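Local coordinates for ubiquitin-like-specific protease 2 (Saccharomyces cerevisiae, PDB 5LNB), which removes the small ubiquitin-like modifier SUMO from modified proteins as a cysteine protease of the C48 family, represented here by its catalytic domain, at residues S22-Y25 / S31-T34. Numbering follows the deposited sequence.
Sequences SLCY and SSYT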
ATOM      1  N   SER A  22     -16.446  16.444  -6.480  1.00 37.75           N
ATOM      2  CA  SER A  22     -15.423  15.468  -6.150  1.00 36.19           C
ATOM      3  C   SER A  22     -14.936  15.682  -4.723  1.00 34.48           C
ATOM      4  O   SER A  22     -14.843  16.813  -4.242  1.00 34.30           O
ATOM      5  CB  SER A  22     -14.258  15.572  -7.129  1.00 38.60           C
ATOM      6  OG  SER A  22     -14.720  15.474  -8.462  1.00 42.61           O
ATOM      7  N   LEU A  23     -14.637  14.583  -4.041  1.00 31.58           N
ATOM      8  CA  LEU A  23     -14.045  14.671  -2.716  1.00 33.74           C
ATOM      9  C   LEU A  23     -12.637  15.249  -2.805  1.00 35.53           C
ATOM     10  O   LEU A  23     -11.808  14.792  -3.597  1.00 33.19           O
ATOM     11  CB  LEU A  23     -14.002  13.295  -2.055  1.00 33.81           C
ATOM     12  CG  LEU A  23     -13.166  13.186  -0.781  1.00 29.87           C
ATOM     13  CD1 LEU A  23     -13.688  14.134   0.302  1.00 30.30           C
ATOM     14  CD2 LEU A  23     -13.145  11.742  -0.305  1.00 26.51           C
ATOM     15  N   CYS A  24     -12.372  16.257  -1.987  1.00 38.10           N
ATOM     16  CA  CYS A  24     -11.038  16.815  -1.822  1.00 37.90           C
ATOM     17  C   CYS A  24     -10.650  16.608  -0.363  1.00 34.76           C
ATOM     18  O   CYS A  24     -11.245  17.211   0.535  1.00 36.88           O
ATOM     19  CB  CYS A  24     -11.013  18.291  -2.211  1.00 46.03           C
ATOM     20  SG  CYS A  24      -9.374  18.987  -2.226  1.00 53.10           S
ATOM     21  N   TYR A  25      -9.678  15.740  -0.116  1.00 29.78           N
ATOM     22  CA  TYR A  25      -9.327  15.355   1.243  1.00 33.71           C
ATOM     23  C   TYR A  25      -7.907  15.807   1.565  1.00 35.32           C
ATOM     24  O   TYR A  25      -6.986  15.590   0.769  1.00 30.81           O
ATOM     25  CB  TYR A  25      -9.470  13.846   1.433  1.00 27.29           C
ATOM     26  CG  TYR A  25      -9.502  13.443   2.882  1.00 34.01           C
ATOM     27  CD1 TYR A  25      -8.345  13.022   3.539  1.00 28.40           C
ATOM     28  CD2 TYR A  25     -10.683  13.503   3.603  1.00 36.41           C
ATOM     29  CE1 TYR A  25      -8.381  12.660   4.875  1.00 30.30           C
ATOM     30  CE2 TYR A  25     -10.728  13.144   4.929  1.00 37.15           C
ATOM     31  CZ  TYR A  25      -9.581  12.724   5.559  1.00 36.39           C
ATOM     32  OH  TYR A  25      -9.659  12.381   6.884  1.00 45.94           O
ATOM     33  N   SER A  31      -0.698  16.864   2.433  1.00 34.10           N
ATOM     34  CA  SER A  31      -1.021  16.345   1.109  1.00 37.81           C
ATOM     35  C   SER A  31      -2.530  16.333   0.875  1.00 40.61           C
ATOM     36  O   SER A  31      -3.332  16.168   1.800  1.00 39.97           O
ATOM     37  CB  SER A  31      -0.453  14.936   0.919  1.00 35.33           C
ATOM     38  OG  SER A  31      -0.867  14.069   1.955  1.00 33.67           O
ATOM     39  N   SER A  32      -2.908  16.500  -0.388  1.00 41.92           N
ATOM     40  CA  SER A  32      -4.298  16.663  -0.780  1.00 43.49           C
ATOM     41  C   SER A  32      -4.640  15.671  -1.885  1.00 41.95           C
ATOM     42  O   SER A  32      -3.865  15.488  -2.827  1.00 46.66           O
ATOM     43  CB  SER A  32      -4.554  18.101  -1.245  1.00 45.12           C
ATOM     44  OG  SER A  32      -5.925  18.313  -1.526  1.00 56.26           O
ATOM     45  N   TYR A  33      -5.800  15.027  -1.764  1.00 34.71           N
ATOM     46  CA  TYR A  33      -6.254  14.041  -2.739  1.00 35.35           C
ATOM     47  C   TYR A  33      -7.637  14.421  -3.246  1.00 36.26           C
ATOM     48  O   TYR A  33      -8.506  14.822  -2.466  1.00 38.29           O
ATOM     49  CB  TYR A  33      -6.311  12.623  -2.142  1.00 30.21           C
ATOM     50  CG  TYR A  33      -4.967  12.022  -1.783  1.00 28.17           C
ATOM     51  CD1 TYR A  33      -4.166  12.589  -0.793  1.00 38.81           C
ATOM     52  CD2 TYR A  33      -4.506  10.880  -2.423  1.00 26.99           C
ATOM     53  CE1 TYR A  33      -2.926  12.034  -0.462  1.00 40.45           C
ATOM     54  CE2 TYR A  33      -3.285  10.313  -2.100  1.00 34.56           C
ATOM     55  CZ  TYR A  33      -2.496  10.893  -1.120  1.00 41.88           C
ATOM     56  OH  TYR A  33      -1.281  10.320  -0.801  1.00 41.99           O
ATOM     57  N   THR A  34      -7.834  14.296  -4.553  1.00 32.54           N
ATOM     58  CA  THR A  34      -9.136  14.507  -5.170  1.00 32.37           C
ATOM     59  C   THR A  34      -9.669  13.175  -5.669  1.00 34.87           C
ATOM     60  O   THR A  34      -8.975  12.461  -6.402  1.00 40.66           O
ATOM     61  CB  THR A  34      -9.053  15.511  -6.320  1.00 35.70           C
ATOM     62  OG1 THR A  34      -8.791  16.823  -5.797  1.00 39.70           O
ATOM     63  CG2 THR A  34     -10.360  15.534  -7.099  1.00 37.98           C
TER
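With SG of Cys24 swung anti to its own amide nitrogen (chi1 -173°) and OG of Ser32 turned the same way (chi1 -175°), the thiol and the hydroxyl meet diagonally across two antiparallel strands, SG lying 3.6 Å from Ser32 OG. Thr34, the non-hydrogen-bonded partner of Cys24, shares this face of the ladder; its CG2 extends toward the start of the other strand and packs 3.9 Å from Ser22 CB. The next pair, Tyr25 and Tyr33, is hydrogen-bonded: Tyr25 N donates to Tyr33 O (2.8 Å), and Tyr33 N returns a nearly straight bond to Tyr25 O (2.9 Å). Each of these carbonyls also receives a CA-H...O contact, from Cys24 and Ser32 respectively, and Thr34 CA comes within 3.1 Å of Leu23 O. Both tyrosines project from the opposite face, but their rings diverge, and Phe27 from the connecting turn meets each of them. The resulting two-stranded beta hairpin, 23-26 with 32-35, is separate from the five-stranded central sheet and lies against two helices: Leu23 and Tyr25 pack on Leu275 of helix 264-285, while Tyr25 reaches Phe60 and Tyr33 touches Phe56 and Lys59 of helix 51-67.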